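Local coordinates for Exo-1,5-alpha-L-arabinofuranobiosidase (Gibberella zeae, PDB 2YDT), which probably hydrolyses alpha-L-arabinofuranosidic bonds, releasing arabinobiose from the ends of 1,5-linked arabinan, and is captured here with an iminosugar inhibitor, at residues Asp77-Trp82 against Trp133-His138; Gln181-Gln186 against Gly211-Ala216; Asn287-Val292 against Thr302-Gly307. All coordinates share one frame; numbering follows the deposited sequence. Where two conformers were deposited one is given.

Contact 1: Asp77-Trp82 against Trp133-His138; sequences DTQNNW and WEFVSH
Gln79 and Phe135 carry a surface contact in which the loop between strands 70-75 and 84-85 lies against strand 134-142, an edge strand of the four-stranded sheet that follows. The amide of Gln79 is stacked on the Phe135 ring, the two planes 3° apart, and CD of Gln79 is 3.5 Å from CD2 of Phe135. Behind the amide, Gln79 CG stands over the ring centre, 3.5 Å from the centroid of Phe135, which makes a CH-pi contact. The chain of Gln79 bends at chi2 (-58°) to lay the carboxamide along the ring, and its rotation is fixed by NE2, which donates in the amide plane to OG1 of Thr78 (N-H...O angle 168°). Thr78 OG1 also lies 3.9 Å from CB of Phe135. On the strand, CZ of Phe135 sits over the centre of the His138 imidazole. CE1 of His138 meets OD1 of Asn80 at 3.7 Å, while its ND1 is hydrogen-bonded to Glu122; ND2 of Asn80 is held by Ser111 and also by Glu122. Asp77 bonds four backbone N-H groups of the loop and so helps to set its shape. Asp77 OD1 accepts from the backbone N of Gln79 and of Asn80, both 2.9 Å from it and reaching it from one face of the carboxylate, and OD2 takes the N-H groups of Trp82 and Gly83. An Asx turn presents Gln79 to the aromatic ring, in a connection between successive four-stranded blades of a six-bladed beta-propeller.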
loop_
_atom_site.group_PDB
_atom_site.type_symbol
_atom_site.label_atom_id
_atom_site.label_comp_id
_atom_site.label_asym_id
_atom_site.label_seq_id
_atom_site.Cartn_x
_atom_site.Cartn_y
_atom_site.Cartn_z
ATOM N N ASP A 77 15.218 -11.499 5.143
ATOM C CA ASP A 77 16.060 -11.482 3.951
ATOM C C ASP A 77 17.063 -12.670 4.065
ATOM O O ASP A 77 17.958 -12.620 4.905
ATOM C CB ASP A 77 16.820 -10.179 3.899
ATOM C CG ASP A 77 17.893 -10.135 2.825
ATOM O OD1 ASP A 77 17.870 -10.965 1.888
ATOM O OD2 ASP A 77 18.718 -9.222 2.943
ATOM N N THR A 78 16.848 -13.686 3.240
ATOM C CA THR A 78 17.727 -14.874 3.200
ATOM C C THR A 78 18.729 -14.780 2.068
ATOM O O THR A 78 19.604 -15.647 1.939
ATOM C CB THR A 78 16.921 -16.131 3.030
ATOM O OG1 THR A 78 16.286 -16.136 1.758
ATOM C CG2 THR A 78 15.856 -16.297 4.153
ATOM N N GLN A 79 18.668 -13.721 1.254
ATOM C CA GLN A 79 19.464 -13.623 0.050
ATOM C C GLN A 79 20.635 -12.658 0.107
ATOM O O GLN A 79 21.697 -12.948 -0.457
ATOM C CB GLN A 79 18.539 -13.224 -1.108
ATOM C CG GLN A 79 17.429 -14.231 -1.380
ATOM C CD GLN A 79 17.984 -15.606 -1.687
ATOM O OE1 GLN A 79 18.703 -15.804 -2.679
ATOM N NE2 GLN A 79 17.737 -16.535 -0.776
ATOM N N ASN A 80 20.442 -11.487 0.709
ATOM C CA ASN A 80 21.368 -10.362 0.525
ATOM C C ASN A 80 22.202 -9.976 1.729
ATOM O O ASN A 80 23.102 -9.162 1.613
ATOM C CB ASN A 80 20.584 -9.087 0.053
ATOM C CG ASN A 80 19.597 -9.380 -1.053
ATOM O OD1 ASN A 80 19.958 -9.987 -2.081
ATOM N ND2 ASN A 80 18.343 -8.906 -0.899
ATOM N N ASN A 81 21.922 -10.580 2.880
ATOM C CA ASN A 81 22.480 -10.174 4.155
ATOM C C ASN A 81 22.306 -8.666 4.400
ATOM O O ASN A 81 23.199 -7.983 4.905
ATOM C CB ASN A 81 23.963 -10.590 4.301
ATOM C CG ASN A 81 24.398 -10.690 5.758
ATOM O OD1 ASN A 81 23.599 -10.679 6.702
ATOM N ND2 ASN A 81 25.704 -10.825 5.948
ATOM N N TRP A 82 21.137 -8.159 4.032
ATOM C CA TRP A 82 20.811 -6.758 4.203
ATOM C C TRP A 82 19.664 -6.539 5.210
ATOM O O TRP A 82 19.722 -5.618 6.033
ATOM C CB TRP A 82 20.356 -6.161 2.841
ATOM C CG TRP A 82 21.419 -5.910 1.826
ATOM C CD1 TRP A 82 22.771 -5.923 2.009
ATOM C CD2 TRP A 82 21.192 -5.485 0.498
ATOM N NE1 TRP A 82 23.412 -5.573 0.839
ATOM C CE2 TRP A 82 22.467 -5.295 -0.114
ATOM C CE3 TRP A 82 20.042 -5.273 -0.271
ATOM C CZ2 TRP A 82 22.590 -4.885 -1.441
ATOM C CZ3 TRP A 82 20.181 -4.854 -1.573
ATOM C CH2 TRP A 82 21.434 -4.663 -2.151
ATOM N N TRP A 133 8.104 -18.874 5.376
ATOM C CA TRP A 133 8.360 -18.086 4.172
ATOM C C TRP A 133 9.517 -18.612 3.374
ATOM O O TRP A 133 10.513 -19.106 3.948
ATOM C CB TRP A 133 8.654 -16.609 4.546
ATOM C CG TRP A 133 7.504 -16.010 5.287
ATOM C CD1 TRP A 133 7.320 -15.979 6.660
ATOM C CD2 TRP A 133 6.308 -15.435 4.716
ATOM N NE1 TRP A 133 6.095 -15.441 6.946
ATOM C CE2 TRP A 133 5.452 -15.097 5.786
ATOM C CE3 TRP A 133 5.898 -15.150 3.407
ATOM C CZ2 TRP A 133 4.208 -14.489 5.584
ATOM C CZ3 TRP A 133 4.668 -14.580 3.208
ATOM C CH2 TRP A 133 3.837 -14.241 4.295
ATOM N N GLU A 134 9.405 -18.474 2.048
ATOM C CA GLU A 134 10.468 -18.819 1.081
ATOM C C GLU A 134 10.688 -17.640 0.134
ATOM O O GLU A 134 9.721 -17.031 -0.331
ATOM C CB GLU A 134 10.119 -20.095 0.271
ATOM C CG GLU A 134 9.229 -19.879 -0.986
ATOM C CD GLU A 134 8.990 -21.118 -1.883
ATOM O OE1 GLU A 134 9.560 -21.168 -3.034
ATOM O OE2 GLU A 134 8.217 -21.979 -1.453
ATOM N N PHE A 135 11.954 -17.321 -0.142
ATOM C CA PHE A 135 12.316 -16.376 -1.202
ATOM C C PHE A 135 11.834 -16.896 -2.543
ATOM O O PHE A 135 12.036 -18.084 -2.879
ATOM C CB PHE A 135 13.825 -16.192 -1.256
ATOM C CG PHE A 135 14.287 -15.393 -2.422
ATOM C CD1 PHE A 135 14.002 -14.049 -2.482
ATOM C CD2 PHE A 135 15.029 -15.962 -3.456
ATOM C CE1 PHE A 135 14.406 -13.288 -3.548
ATOM C CE2 PHE A 135 15.447 -15.193 -4.549
ATOM C CZ PHE A 135 15.151 -13.857 -4.580
ATOM N N VAL A 136 11.160 -16.035 -3.323
ATOM C CA VAL A 136 10.666 -16.441 -4.631
ATOM C C VAL A 136 11.530 -15.857 -5.731
ATOM O O VAL A 136 12.139 -16.611 -6.519
ATOM C CB VAL A 136 9.180 -16.072 -4.838
ATOM C CG1 VAL A 136 8.721 -16.503 -6.258
ATOM C CG2 VAL A 136 8.321 -16.736 -3.728
ATOM N N SER A 137 11.608 -14.529 -5.789
ATOM C CA SER A 137 12.377 -13.851 -6.811
ATOM C C SER A 137 12.721 -12.411 -6.477
ATOM O O SER A 137 12.021 -11.767 -5.687
ATOM C CB SER A 137 11.644 -13.897 -8.173
ATOM O OG SER A 137 10.381 -13.234 -8.120
ATOM N N HIS A 138 13.802 -11.930 -7.106
ATOM C CA HIS A 138 14.118 -10.511 -7.198
ATOM C C HIS A 138 13.313 -9.862 -8.319
ATOM O O HIS A 138 13.185 -10.418 -9.428
ATOM C CB HIS A 138 15.603 -10.344 -7.517
ATOM C CG HIS A 138 16.514 -10.943 -6.501
ATOM N ND1 HIS A 138 16.483 -10.587 -5.168
ATOM C CD2 HIS A 138 17.531 -11.839 -6.630
ATOM C CE1 HIS A 138 17.451 -11.221 -4.523
ATOM N NE2 HIS A 138 18.097 -11.996 -5.384
#

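Contact 2: Gln181-Gln186 against Gly211-Ala216; sequences QKLVHQ and GMPTVA. With EDG (1,4-dideoxy-1,4-imino-L-arabinitol), chain B.
Gln181 meets Gly211 just where both approach the iminosugar EDG, immediately before strand 182-188. With CG anti to the backbone N (chi1 -167°) and the chain extended beyond it, the amide is carried to two neighbouring hydroxyls of the inhibitor. OE1 of Gln181 accepts from O3' of EDG at 2.8 Å, and NE2 donates to O2' at 2.9 Å (N-H...O angle 159°). NE2 also bonds to the carbonyl of Pro210, and Gln181 NE2 lies 3.4 Å from CA of Gly211. Because Gly211 has no side chain, its CA can also come within 3.4 Å of O2' of EDG. Two residues on, Leu183 points toward strand 209-217, the first strand of the next blade. Leu183 CD2 touches CA of Gly211 and rests 3.8 Å from CD of Pro213. Tyr225 of the adjoining strand 223-230 packs against both Leu183 and Pro213. The two strands diverge by 37°, so contact is concentrated at this end. The bond from CA to CB of Met212 points away from strand 182-188, and SD of Met212 lies 3.6 Å from C1' of the inhibitor. Glu156 adds a further hydrogen bond to EDG. A single carboxamide, using its acceptor and its donor together, reads the O2'/O3' pair, with apolar packing of Leu183 on Pro213 behind it, consistent with recognition of an arabinose-like ring.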
loop_
_atom_site.group_PDB
_atom_site.type_symbol
_atom_site.label_atom_id
_atom_site.label_comp_id
_atom_site.label_asym_id
_atom_site.label_seq_id
_atom_site.Cartn_x
_atom_site.Cartn_y
_atom_site.Cartn_z
ATOM N N GLN A 181 10.796 11.122 -10.109
ATOM C CA GLN A 181 10.240 9.791 -9.902
ATOM C C GLN A 181 9.108 9.596 -10.920
ATOM O O GLN A 181 8.456 10.571 -11.343
ATOM C CB GLN A 181 9.697 9.600 -8.496
ATOM C CG GLN A 181 9.380 8.145 -8.128
ATOM C CD GLN A 181 9.025 7.968 -6.665
ATOM O OE1 GLN A 181 9.886 7.694 -5.849
ATOM N NE2 GLN A 181 7.751 8.228 -6.306
ATOM N N LYS A 182 8.881 8.339 -11.304
ATOM C CA LYS A 182 7.718 7.956 -12.089
ATOM C C LYS A 182 7.150 6.659 -11.496
ATOM O O LYS A 182 7.724 6.101 -10.571
ATOM C CB LYS A 182 8.071 7.816 -13.577
ATOM C CG LYS A 182 9.067 6.699 -13.883
ATOM C CD LYS A 182 9.353 6.558 -15.385
ATOM C CE LYS A 182 10.240 5.396 -15.726
ATOM N NZ LYS A 182 10.488 5.402 -17.250
ATOM N N LEU A 183 6.020 6.216 -12.022
ATOM C CA LEU A 183 5.285 5.039 -11.566
ATOM C C LEU A 183 5.292 4.017 -12.690
ATOM O O LEU A 183 5.066 4.365 -13.857
ATOM C CB LEU A 183 3.841 5.406 -11.185
ATOM C CG LEU A 183 3.765 6.262 -9.940
ATOM C CD1 LEU A 183 2.367 6.805 -9.726
ATOM C CD2 LEU A 183 4.200 5.423 -8.703
ATOM N N VAL A 184 5.598 2.771 -12.339
ATOM C CA VAL A 184 5.829 1.698 -13.304
ATOM C C VAL A 184 5.317 0.384 -12.792
ATOM O O VAL A 184 4.975 0.259 -11.616
ATOM C CB VAL A 184 7.331 1.511 -13.622
ATOM C CG1 VAL A 184 8.024 2.805 -14.050
ATOM C CG2 VAL A 184 8.100 0.928 -12.426
ATOM N N HIS A 185 5.267 -0.625 -13.672
ATOM C CA HIS A 185 4.945 -1.993 -13.249
ATOM C C HIS A 185 5.751 -3.010 -14.025
ATOM O O HIS A 185 6.312 -2.718 -15.093
ATOM C CB HIS A 185 3.455 -2.313 -13.337
ATOM C CG HIS A 185 2.941 -2.567 -14.721
ATOM N ND1 HIS A 185 2.251 -1.620 -15.454
ATOM C CD2 HIS A 185 2.962 -3.690 -15.484
ATOM C CE1 HIS A 185 1.904 -2.143 -16.623
ATOM N NE2 HIS A 185 2.343 -3.394 -16.677
ATOM N N GLN A 186 5.803 -4.220 -13.463
ATOM C CA GLN A 186 6.249 -5.390 -14.188
ATOM C C GLN A 186 5.227 -6.489 -13.963
ATOM O O GLN A 186 4.506 -6.490 -12.958
ATOM C CB GLN A 186 7.642 -5.838 -13.732
ATOM C CG GLN A 186 8.756 -4.852 -14.122
ATOM C CD GLN A 186 10.101 -5.227 -13.563
ATOM O OE1 GLN A 186 10.588 -4.636 -12.602
ATOM N NE2 GLN A 186 10.718 -6.251 -14.162
ATOM N N GLY A 211 3.885 9.008 -6.937
ATOM C CA GLY A 211 4.368 7.942 -6.057
ATOM C C GLY A 211 3.245 7.188 -5.362
ATOM O O GLY A 211 2.088 7.635 -5.269
ATOM N N MET A 212 3.608 6.018 -4.853
ATOM C CA MET A 212 2.786 5.250 -3.875
ATOM C C MET A 212 1.483 4.674 -4.522
ATOM O O MET A 212 0.342 5.044 -4.163
ATOM C CB MET A 212 2.494 6.099 -2.628
ATOM C CG MET A 212 3.749 6.782 -2.111
ATOM S SD MET A 212 3.661 7.409 -0.440
ATOM C CE MET A 212 3.758 5.840 0.477
ATOM N N PRO A 213 1.641 3.757 -5.491
ATOM C CA PRO A 213 0.484 3.283 -6.280
ATOM C C PRO A 213 -0.333 2.208 -5.547
ATOM O O PRO A 213 0.253 1.259 -4.996
ATOM C CB PRO A 213 1.116 2.711 -7.538
ATOM C CG PRO A 213 2.422 2.144 -7.006
ATOM C CD PRO A 213 2.905 3.167 -5.965
ATOM N N THR A 214 -1.664 2.341 -5.558
ATOM C CA THR A 214 -2.549 1.250 -5.160
ATOM C C THR A 214 -3.695 1.192 -6.163
ATOM O O THR A 214 -3.934 2.157 -6.894
ATOM C CB THR A 214 -3.073 1.347 -3.722
ATOM O OG1 THR A 214 -3.920 2.502 -3.576
ATOM C CG2 THR A 214 -1.894 1.437 -2.714
ATOM N N VAL A 215 -4.342 0.025 -6.236
ATOM C CA VAL A 215 -5.292 -0.265 -7.308
ATOM C C VAL A 215 -6.472 -1.055 -6.780
ATOM O O VAL A 215 -6.336 -1.907 -5.899
ATOM C CB VAL A 215 -4.592 -1.063 -8.469
ATOM C CG1 VAL A 215 -5.468 -1.099 -9.747
ATOM C CG2 VAL A 215 -3.177 -0.479 -8.756
ATOM N N ALA A 216 -7.661 -0.775 -7.307
ATOM C CA ALA A 216 -8.823 -1.541 -6.956
ATOM C C ALA A 216 -9.679 -1.817 -8.213
ATOM O O ALA A 216 -9.736 -1.001 -9.123
ATOM C CB ALA A 216 -9.661 -0.829 -5.899
HETATM O "O2'" EDG B . 6.772 7.521 -3.700
HETATM C "C2'" EDG B . 7.604 8.370 -2.859
HETATM C "C1'" EDG B . 6.889 8.653 -1.554
HETATM N "N4'" EDG B . 7.680 7.967 -0.524
HETATM C "C3'" EDG B . 8.949 7.727 -2.492
HETATM O "O3'" EDG B . 10.086 8.306 -3.170
HETATM C "C4'" EDG B . 9.067 7.961 -0.975
HETATM C "C5'" EDG B . 9.927 6.977 -0.229
HETATM O "O5'" EDG B . 10.136 7.504 1.073
#

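Contact 3: Asn287-Val292 against Thr302-Gly307; sequences NGTIVV and TNQALG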
loop_
_atom_site.group_PDB
_atom_site.type_symbol
_atom_site.label_atom_id
_atom_site.label_comp_id
_atom_site.label_asym_id
_atom_site.label_seq_id
_atom_site.Cartn_x
_atom_site.Cartn_y
_atom_site.Cartn_z
ATOM N N ASN A 287 -23.085 0.084 -7.865
ATOM C CA ASN A 287 -21.702 0.541 -8.113
ATOM C C ASN A 287 -20.732 0.288 -6.942
ATOM O O ASN A 287 -19.545 0.623 -7.053
ATOM C CB ASN A 287 -21.669 2.021 -8.378
ATOM C CG ASN A 287 -22.408 2.425 -9.639
ATOM O OD1 ASN A 287 -22.530 1.643 -10.586
ATOM N ND2 ASN A 287 -22.850 3.673 -9.669
ATOM N N GLY A 288 -21.232 -0.296 -5.861
ATOM C CA GLY A 288 -20.472 -0.437 -4.618
ATOM C C GLY A 288 -19.927 0.890 -4.156
ATOM O O GLY A 288 -20.452 1.979 -4.501
ATOM N N THR A 289 -18.847 0.832 -3.368
ATOM C CA THR A 289 -18.253 2.017 -2.760
ATOM C C THR A 289 -16.725 1.925 -2.891
ATOM O O THR A 289 -16.131 0.969 -2.361
ATOM C CB THR A 289 -18.607 2.154 -1.261
ATOM O OG1 THR A 289 -20.036 2.100 -1.091
ATOM C CG2 THR A 289 -18.135 3.497 -0.697
ATOM N N ILE A 290 -16.148 2.897 -3.587
ATOM C CA ILE A 290 -14.678 3.084 -3.614
ATOM C C ILE A 290 -14.350 3.809 -2.325
ATOM O O ILE A 290 -14.995 4.780 -1.986
ATOM C CB ILE A 290 -14.175 3.929 -4.826
ATOM C CG1 ILE A 290 -14.630 3.342 -6.157
ATOM C CG2 ILE A 290 -12.635 4.081 -4.765
ATOM C CD1 ILE A 290 -14.537 4.250 -7.342
ATOM N N VAL A 291 -13.341 3.334 -1.587
ATOM C CA VAL A 291 -12.896 3.958 -0.342
ATOM C C VAL A 291 -11.407 4.329 -0.427
ATOM O O VAL A 291 -10.575 3.457 -0.753
ATOM C CB VAL A 291 -13.153 3.075 0.896
ATOM C CG1 VAL A 291 -12.948 3.887 2.154
ATOM C CG2 VAL A 291 -14.623 2.548 0.886
ATOM N N VAL A 292 -11.099 5.583 -0.164
ATOM C CA VAL A 292 -9.719 6.064 -0.201
ATOM C C VAL A 292 -9.318 6.685 1.145
ATOM O O VAL A 292 -10.042 7.475 1.759
ATOM C CB VAL A 292 -9.499 7.098 -1.330
ATOM C CG1 VAL A 292 -8.142 7.724 -1.218
ATOM C CG2 VAL A 292 -9.628 6.428 -2.718
ATOM N N THR A 302 -15.081 8.590 -0.106
ATOM C CA THR A 302 -15.844 7.529 -0.763
ATOM C C THR A 302 -16.410 7.987 -2.101
ATOM O O THR A 302 -16.631 9.168 -2.304
ATOM C CB THR A 302 -17.028 7.005 0.110
ATOM O OG1 THR A 302 -17.967 8.082 0.346
ATOM C CG2 THR A 302 -16.521 6.435 1.447
ATOM N N ASN A 303 -16.678 7.011 -2.973
ATOM C CA ASN A 303 -17.239 7.301 -4.304
ATOM C C ASN A 303 -18.079 6.118 -4.729
ATOM O O ASN A 303 -17.598 5.018 -4.934
ATOM C CB ASN A 303 -16.125 7.635 -5.305
ATOM C CG ASN A 303 -16.649 8.184 -6.632
ATOM O OD1 ASN A 303 -17.398 7.480 -7.344
ATOM N ND2 ASN A 303 -16.219 9.387 -6.992
ATOM N N GLN A 304 -19.397 6.380 -4.859
ATOM C CA GLN A 304 -20.362 5.387 -5.239
ATOM C C GLN A 304 -20.833 5.603 -6.688
ATOM O O GLN A 304 -21.874 5.074 -7.079
ATOM C CB GLN A 304 -21.560 5.400 -4.256
ATOM C CG GLN A 304 -21.155 4.931 -2.851
ATOM C CD GLN A 304 -22.291 4.840 -1.851
ATOM O OE1 GLN A 304 -22.248 4.012 -0.911
ATOM N NE2 GLN A 304 -23.291 5.686 -2.004
ATOM N N ALA A 305 -20.026 6.315 -7.470
ATOM C CA ALA A 305 -20.323 6.652 -8.872
ATOM C C ALA A 305 -19.177 6.242 -9.811
ATOM O O ALA A 305 -18.904 6.903 -10.822
ATOM C CB ALA A 305 -20.654 8.103 -8.965
ATOM N N LEU A 306 -18.501 5.138 -9.468
ATOM C CA LEU A 306 -17.499 4.520 -10.350
ATOM C C LEU A 306 -16.339 5.442 -10.671
ATOM O O LEU A 306 -15.682 5.315 -11.719
ATOM C CB LEU A 306 -18.190 3.999 -11.634
ATOM C CG LEU A 306 -19.268 2.973 -11.361
ATOM C CD1 LEU A 306 -20.037 2.690 -12.676
ATOM C CD2 LEU A 306 -18.734 1.658 -10.775
ATOM N N GLY A 307 -16.060 6.386 -9.763
ATOM C CA GLY A 307 -14.959 7.298 -9.926
ATOM C C GLY A 307 -15.273 8.635 -10.560
ATOM O O GLY A 307 -14.370 9.400 -10.895
HETATM O O HOH W 1 -18.326 3.237 -7.215
#
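Ile290 and Asn303 form the hydrogen-bonded pair of an antiparallel beta hairpin made of strands 289-293 and 300-303, the middle strands of one propeller blade. N of Ile290 donates to O of Asn303 at 2.9 Å, and the carbonyl of Ile290 takes N of Asn303 in its plane, on a lone pair. Val291 and Thr302 follow as the non-hydrogen-bonded pair; OG1 of Thr302 is bonded to NE1 of Trp315. Beyond the regular pairing, polar side chains and one water continue the connection. ND2 of Asn287 donates to O of Gln304 at 3.1 Å, almost in its own amide plane. The isobutyl end of Leu306 covers a face of this amide, CD1 of Leu306 lying 3.4 Å from OD1 of Asn287. OG1 of Thr289 is hydrogen-bonded to the carbonyl of Tyr283 and also lies 2.9 Å from OE1 of Gln304; its one proton could serve either. The water donates to O of Asn287 and O of Asn303 and accepts from N of Leu306; NE1 of Trp280 also bonds the Asn287 carbonyl. Asn303 OD1 receives N of Ala305 at 2.9 Å, an Asx turn, and N of Gly307 at 3.0 Å from the opposite face of the amide, whereas its ND2 donates to O of Asp308. The tip of Ile290 packs beside the Gly307 N-H, CD1 of Ile290 lying 3.6 Å from N of Gly307.

Followed from the N terminus, the three contacts come in series; none nests in or crosses another. Contact 1 closes a loop with 50 residues between its segments: the chain, having left one blade, lays down the first three strands of the next and returns its last strand to the connecting loop. Contact 2, with 24 residues between its segments, joins the third strand of one blade to the first strand of its successor beside the inhibitor. Contact 3, with nine intervening residues, stays within a single blade as a hairpin. Contacts 1 and 3 lie on opposite sides of the molecule, their centres about 37 Å apart. The last blade unites strand 11-17 with strand 354-360, closing the propeller ring.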